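Local coordinates for cell division control protein 53 (Saccharomyces cerevisiae, PDB 3O2P) that serves as the cullin scaffold of SCF E3 ubiquitin ligases, which mark target proteins for proteasomal degradation, seen here as its C-terminal neddylation domain, at residues 25-28 with 29-33; 67-71 with 72-76. One frame throughout, in Å; residues are numbered along the deposited sequence.

Contact 1: 25-28 with 29-33; sequences EACI and VRIMK
The carbonyls of Glu25, Ala26, Cys27 and Ile28 accept the N-H groups of Val29, Arg30, Ile31 and Met32 in unbroken i to i+4 order, as in a regular alpha-helix. The shortest of these bonds runs from Met32 N to Ile28 O, 2.9 Å long and nearly straight at 173°. The side chains then fall on different sides of the helix. Arg30 turns back toward the N-terminal end. A bend at chi3 (-60°) folds its guanidinium over the preceding turn, and one face of that group lies over the backbone of Ala26 and Cys27. CZ is 3.8 Å from Cys27 CA, which sits toward the rim of the plane. NH2 is 4.0 Å from Ala26 CB. This is van der Waals contact.

The sulfur of the buried Cys27 reaches the end of Ile31. The chi1 of Cys27, -176°, puts SG beside that residue's carbonyl carbon, on the side of the next turn, where it lies 4.1 Å from Ile31 CD1. Ile28 meets Met32 one step on, through CG2 to CG at 4.3 Å. Met32 CG also rests against Ile28 O at 3.4 Å. Val29 packs its CG2 branch against the carbonyl oxygen of Glu25, the same oxygen that accepts its N-H.

Beyond the segment, Ile28 packs on helix 59-71, Ile31 on helix 40-51, and Met32 on Leu38 and Tyr86 of the small sheet. Lys33, the residue that by similarity carries NEDD8, is exposed at the end of the segment. The chemistry is therefore divided: the four carbonyls of 25-28 are each taken up by an N-H one turn on, Cys27, Ile28, Ile31 and Met32 join the domain core, and the arginine lies along the exposed surface.

Contact 2: 67-71 with 72-76; sequences DSLIQ and KGYLQ
Leu69 of the last helical turn meets both Tyr74 and Leu75 just after the chain has turned. Its CB lies 3.9 Å from Tyr74 CB and almost as near Leu75 CG. A chi1 of -64° sets CG beside the backbone N, and from it CD2 reaches the Tyr74 ring while CD1 turns to helix 8-35. CD2 comes within 3.8 Å of Tyr74 CD2 and is nearly as close to Tyr74 CG, approaching the ring obliquely.

The turn itself is a Schellman motif. Gly73 has positive phi (88°), and the N-H groups after the helix bond back into its last turn. Tyr74 N gives a 2.7 Å bond to Leu69 O. Leu75 N gives that oxygen a longer second one, from above the carbonyl plane. Gly73 N reaches Ile70 O, also from above the plane. One water donates to both Ile70 O and Leu75 O, its oxygen 2.9 Å from Leu75 O, and bridges the helix end to the start of the strand.

Ile70 and Leu75 meet with their side chains at about a right angle, CG1 against CB at 4.0 Å. Lys72 starts across Ser68 O: its CB, CG and CD all pass close by the oxygen that accepts Lys72 N. The extended chain then carries NZ toward its salt-bridge partner, Glu25.

The contact thus closes helix 59-71 and opens strand 75-77. This strand, an outer one of the three-stranded antiparallel sheet, pairs with strand 83-86. Leu69 and Leu75 face helix 8-35, touching Ile28, Val29 and Met32. This helix-to-strand connection belongs to the winged-helix type of fold expected for the cullin neddylation domain.

Contact 1 lies on helix 8-35 and contact 2 at the end of helix 59-71, their centres about 11 Å apart. They meet directly. A salt bridge of 2.7 Å joins Glu25 OE1 to Lys72 NZ. Beside it Glu25 OE2 packs on Ser68 CB at 3.4 Å. Deeper in, Leu69 CD1 lies 3.5 Å from Ile28 CG2 and also packs on Glu25 O. The charged pair thus adjoins an apolar seam between the two helices. Contact 1 also contains Lys33, the NEDD8 acceptor by similarity; no NEDD8 is attached here. Contact 2 lies near a bound glycerol, about 5 Å from the side chain of Ile70, probably from the crystallisation liquor.

Contact 1: 25-28 with 29-33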
ATOM      1  N   GLU B  25      20.441  12.058  -4.248  1.00 18.24           N
ATOM      2  CA  GLU B  25      20.347  10.624  -4.015  1.00 17.72           C
ATOM      3  C   GLU B  25      21.662  10.043  -3.517  1.00 17.12           C
ATOM      4  O   GLU B  25      21.662   9.231  -2.592  1.00 23.51           O
ATOM      5  CB  GLU B  25      19.854   9.877  -5.259  1.00 10.35           C
ATOM      6  CG  GLU B  25      18.349  10.026  -5.480  1.00 17.92           C
ATOM      7  CD  GLU B  25      17.852   9.217  -6.670  1.00 22.39           C
ATOM      8  OE1 GLU B  25      18.345   8.083  -6.873  1.00 26.33           O
ATOM      9  OE2 GLU B  25      16.974   9.723  -7.402  1.00 31.63           O
ATOM     10  N   ALA B  26      22.776  10.445  -4.126  1.00 17.16           N
ATOM     11  CA  ALA B  26      24.087   9.948  -3.687  1.00 16.62           C
ATOM     12  C   ALA B  26      24.434  10.504  -2.310  1.00 22.54           C
ATOM     13  O   ALA B  26      25.004   9.804  -1.471  1.00 20.65           O
ATOM     14  CB  ALA B  26      25.155  10.312  -4.672  1.00 16.79           C
ATOM     15  N   CYS B  27      24.093  11.767  -2.076  1.00 19.01           N
ATOM     16  CA  CYS B  27      24.315  12.355  -0.764  1.00 21.19           C
ATOM     17  C   CYS B  27      23.585  11.541   0.315  1.00 25.36           C
ATOM     18  O   CYS B  27      24.167  11.173   1.325  1.00 27.05           O
ATOM     19  CB  CYS B  27      23.846  13.808  -0.746  1.00 28.32           C
ATOM     20  SG  CYS B  27      24.188  14.672   0.792  1.00 42.39           S
ATOM     21  N   ILE B  28      22.314  11.238   0.078  1.00 22.88           N
ATOM     22  CA  ILE B  28      21.511  10.522   1.059  1.00 18.69           C
ATOM     23  C   ILE B  28      22.073   9.122   1.337  1.00 20.63           C
ATOM     24  O   ILE B  28      22.146   8.690   2.493  1.00 15.99           O
ATOM     25  CB  ILE B  28      20.038  10.442   0.609  1.00 19.14           C
ATOM     26  CG1 ILE B  28      19.376  11.819   0.709  1.00 18.94           C
ATOM     27  CG2 ILE B  28      19.261   9.443   1.440  1.00 12.55           C
ATOM     28  CD1 ILE B  28      18.024  11.878   0.075  1.00 12.19           C
ATOM     29  N   VAL B  29      22.469   8.421   0.277  1.00 20.39           N
ATOM     30  CA  VAL B  29      23.033   7.071   0.417  1.00 25.36           C
ATOM     31  C   VAL B  29      24.327   7.091   1.242  1.00 23.31           C
ATOM     32  O   VAL B  29      24.567   6.200   2.059  1.00 24.54           O
ATOM     33  CB  VAL B  29      23.324   6.434  -0.949  1.00 19.41           C
ATOM     34  CG1 VAL B  29      24.045   5.107  -0.764  1.00 24.78           C
ATOM     35  CG2 VAL B  29      22.035   6.231  -1.720  1.00 29.00           C
ATOM     36  N   ARG B  30      25.148   8.114   1.015  1.00 20.18           N
ATOM     37  CA  ARG B  30      26.374   8.346   1.775  1.00 26.59           C
ATOM     38  C   ARG B  30      26.064   8.477   3.271  1.00 27.78           C
ATOM     39  O   ARG B  30      26.634   7.773   4.106  1.00 28.58           O
ATOM     40  CB  ARG B  30      27.044   9.626   1.271  1.00 34.58           C
ATOM     41  CG  ARG B  30      28.565   9.588   1.212  1.00 39.65           C
ATOM     42  CD  ARG B  30      29.125  10.885   0.620  1.00 46.35           C
ATOM     43  NE  ARG B  30      28.634  11.122  -0.737  1.00 57.87           N
ATOM     44  CZ  ARG B  30      28.132  12.275  -1.175  1.00 58.91           C
ATOM     45  NH1 ARG B  30      28.047  13.322  -0.363  1.00 51.86           N
ATOM     46  NH2 ARG B  30      27.713  12.381  -2.431  1.00 64.59           N
ATOM     47  N   ILE B  31      25.155   9.380   3.610  1.00 23.16           N
ATOM     48  CA  ILE B  31      24.766   9.571   5.003  1.00 27.67           C
ATOM     49  C   ILE B  31      24.246   8.269   5.633  1.00 32.08           C
ATOM     50  O   ILE B  31      24.732   7.831   6.679  1.00 28.73           O
ATOM     51  CB  ILE B  31      23.688  10.664   5.124  1.00 21.05           C
ATOM     52  CG1 ILE B  31      24.269  12.025   4.715  1.00 25.72           C
ATOM     53  CG2 ILE B  31      23.114  10.698   6.528  1.00 21.93           C
ATOM     54  CD1 ILE B  31      23.213  13.101   4.429  1.00 23.83           C
ATOM     55  N   MET B  32      23.263   7.652   4.987  1.00 30.03           N
ATOM     56  CA  MET B  32      22.627   6.459   5.537  1.00 33.72           C
ATOM     57  C   MET B  32      23.571   5.266   5.611  1.00 31.99           C
ATOM     58  O   MET B  32      23.454   4.430   6.496  1.00 33.92           O
ATOM     59  CB  MET B  32      21.370   6.101   4.743  1.00 26.16           C
ATOM     60  CG  MET B  32      20.266   7.124   4.893  1.00 22.40           C
ATOM     61  SD  MET B  32      19.822   7.404   6.622  1.00 24.22           S
ATOM     62  CE  MET B  32      19.274   5.761   7.093  1.00 35.73           C
ATOM     63  N   LYS B  33      24.522   5.186   4.691  1.00 31.33           N
ATOM     64  CA  LYS B  33      25.449   4.075   4.727  1.00 33.15           C
ATOM     65  C   LYS B  33      26.274   4.157   6.010  1.00 39.06           C
ATOM     66  O   LYS B  33      26.675   3.138   6.571  1.00 38.94           O
ATOM     67  CB  LYS B  33      26.343   4.079   3.495  1.00 43.46           C
ATOM     68  CG  LYS B  33      27.202   2.838   3.358  1.00 54.94           C
ATOM     69  CD  LYS B  33      27.997   2.884   2.065  1.00 62.50           C
ATOM     70  CE  LYS B  33      29.049   1.790   2.029  1.00 67.98           C
ATOM     71  NZ  LYS B  33      29.854   1.773   3.281  1.00 70.51           N
TER

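Contact 2: 67-71 with 72-76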
ATOM      1  N   ASP B  67      12.172   9.282  -1.788  1.00 19.29           N
ATOM      2  CA  ASP B  67      11.176   8.405  -2.372  1.00 15.72           C
ATOM      3  C   ASP B  67      11.799   7.484  -3.421  1.00 17.30           C
ATOM      4  O   ASP B  67      11.495   6.303  -3.450  1.00 19.50           O
ATOM      5  CB  ASP B  67      10.048   9.220  -2.989  1.00 16.52           C
ATOM      6  CG  ASP B  67       8.895   8.350  -3.432  1.00 36.26           C
ATOM      7  OD1 ASP B  67       8.936   7.833  -4.565  1.00 54.16           O
ATOM      8  OD2 ASP B  67       7.955   8.161  -2.636  1.00 42.31           O
ATOM      9  N   SER B  68      12.674   8.031  -4.270  1.00 17.05           N
ATOM     10  CA  SER B  68      13.393   7.223  -5.262  1.00 20.36           C
ATOM     11  C   SER B  68      14.274   6.139  -4.634  1.00 16.23           C
ATOM     12  O   SER B  68      14.344   5.020  -5.134  1.00 21.07           O
ATOM     13  CB  SER B  68      14.252   8.107  -6.166  1.00 25.11           C
ATOM     14  OG  SER B  68      13.456   9.040  -6.866  1.00 35.90           O
ATOM     15  N   LEU B  69      14.962   6.469  -3.548  1.00 19.03           N
ATOM     16  CA  LEU B  69      15.801   5.475  -2.881  1.00 18.24           C
ATOM     17  C   LEU B  69      14.964   4.386  -2.217  1.00 17.68           C
ATOM     18  O   LEU B  69      15.410   3.256  -2.085  1.00 24.20           O
ATOM     19  CB  LEU B  69      16.758   6.138  -1.892  1.00 18.67           C
ATOM     20  CG  LEU B  69      17.753   7.050  -2.635  1.00 24.99           C
ATOM     21  CD1 LEU B  69      18.455   8.021  -1.700  1.00 22.21           C
ATOM     22  CD2 LEU B  69      18.765   6.238  -3.446  1.00 17.65           C
ATOM     23  N   ILE B  70      13.747   4.721  -1.809  1.00 17.66           N
ATOM     24  CA  ILE B  70      12.865   3.709  -1.254  1.00 18.04           C
ATOM     25  C   ILE B  70      12.403   2.792  -2.375  1.00 23.85           C
ATOM     26  O   ILE B  70      12.496   1.578  -2.275  1.00 18.96           O
ATOM     27  CB  ILE B  70      11.656   4.329  -0.581  1.00 15.48           C
ATOM     28  CG1 ILE B  70      12.103   5.020   0.705  1.00 15.18           C
ATOM     29  CG2 ILE B  70      10.562   3.255  -0.358  1.00 16.56           C
ATOM     30  CD1 ILE B  70      11.048   5.861   1.346  1.00 15.47           C
ATOM     31  N   GLN B  71      11.928   3.392  -3.457  1.00 25.37           N
ATOM     32  CA  GLN B  71      11.518   2.629  -4.619  1.00 26.76           C
ATOM     33  C   GLN B  71      12.645   1.700  -5.101  1.00 33.51           C
ATOM     34  O   GLN B  71      12.388   0.537  -5.413  1.00 24.83           O
ATOM     35  CB  GLN B  71      11.033   3.579  -5.717  1.00 33.80           C
ATOM     36  CG  GLN B  71      11.119   3.010  -7.119  1.00 52.33           C
ATOM     37  CD  GLN B  71      10.645   3.988  -8.192  1.00 52.74           C
ATOM     38  OE1 GLN B  71       9.971   3.592  -9.152  1.00 49.43           O
ATOM     39  NE2 GLN B  71      10.996   5.268  -8.035  1.00 40.85           N
ATOM     40  N   LYS B  72      13.887   2.196  -5.129  1.00 26.51           N
ATOM     41  CA  LYS B  72      15.025   1.389  -5.611  1.00 22.29           C
ATOM     42  C   LYS B  72      15.511   0.341  -4.606  1.00 20.88           C
ATOM     43  O   LYS B  72      16.357  -0.483  -4.928  1.00 19.80           O
ATOM     44  CB  LYS B  72      16.213   2.275  -6.006  1.00 20.69           C
ATOM     45  CG  LYS B  72      16.022   3.114  -7.278  1.00 27.35           C
ATOM     46  CD  LYS B  72      17.021   4.274  -7.296  1.00 27.15           C
ATOM     47  CE  LYS B  72      17.152   4.924  -8.657  1.00 31.28           C
ATOM     48  NZ  LYS B  72      18.202   5.992  -8.625  1.00 24.67           N
ATOM     49  N   GLY B  73      15.013   0.396  -3.381  1.00 21.71           N
ATOM     50  CA  GLY B  73      15.395  -0.585  -2.387  1.00 18.45           C
ATOM     51  C   GLY B  73      16.639  -0.223  -1.610  1.00 26.55           C
ATOM     52  O   GLY B  73      17.290  -1.106  -1.054  1.00 23.07           O
ATOM     53  N   TYR B  74      16.972   1.065  -1.564  1.00 25.02           N
ATOM     54  CA  TYR B  74      18.087   1.533  -0.742  1.00 22.40           C
ATOM     55  C   TYR B  74      17.671   1.847   0.689  1.00 24.40           C
ATOM     56  O   TYR B  74      18.484   1.757   1.602  1.00 22.37           O
ATOM     57  CB  TYR B  74      18.717   2.790  -1.330  1.00 25.37           C
ATOM     58  CG  TYR B  74      19.702   2.538  -2.432  1.00 21.80           C
ATOM     59  CD1 TYR B  74      21.050   2.316  -2.151  1.00 17.34           C
ATOM     60  CD2 TYR B  74      19.288   2.522  -3.758  1.00 15.95           C
ATOM     61  CE1 TYR B  74      21.953   2.085  -3.166  1.00 16.80           C
ATOM     62  CE2 TYR B  74      20.175   2.294  -4.774  1.00 14.09           C
ATOM     63  CZ  TYR B  74      21.506   2.075  -4.481  1.00 26.17           C
ATOM     64  OH  TYR B  74      22.388   1.842  -5.507  1.00 28.23           O
ATOM     65  N   LEU B  75      16.419   2.254   0.878  1.00 19.34           N
ATOM     66  CA  LEU B  75      15.955   2.649   2.199  1.00 19.76           C
ATOM     67  C   LEU B  75      14.654   1.962   2.570  1.00 17.80           C
ATOM     68  O   LEU B  75      13.797   1.740   1.721  1.00 20.76           O
ATOM     69  CB  LEU B  75      15.702   4.153   2.268  1.00 22.63           C
ATOM     70  CG  LEU B  75      16.758   5.205   1.976  1.00 28.16           C
ATOM     71  CD1 LEU B  75      16.082   6.578   2.009  1.00 19.80           C
ATOM     72  CD2 LEU B  75      17.888   5.129   2.987  1.00 33.94           C
ATOM     73  N   GLN B  76      14.496   1.681   3.857  1.00 19.01           N
ATOM     74  CA  GLN B  76      13.249   1.146   4.376  1.00 25.23           C
ATOM     75  C   GLN B  76      12.735   2.125   5.423  1.00 26.52           C
ATOM     76  O   GLN B  76      13.480   2.525   6.320  1.00 27.81           O
ATOM     77  CB  GLN B  76      13.503  -0.213   5.021  1.00 36.31           C
ATOM     78  CG  GLN B  76      12.261  -1.050   5.224  1.00 54.04           C
ATOM     79  CD  GLN B  76      12.485  -2.217   6.187  1.00 62.91           C
ATOM     80  OE1 GLN B  76      13.622  -2.528   6.568  1.00 54.31           O
ATOM     81  NE2 GLN B  76      11.392  -2.863   6.592  1.00 67.06           N
TER
HETATM   82  O   HOH W   1      12.591  -0.004  -0.272  1.00 35.66           O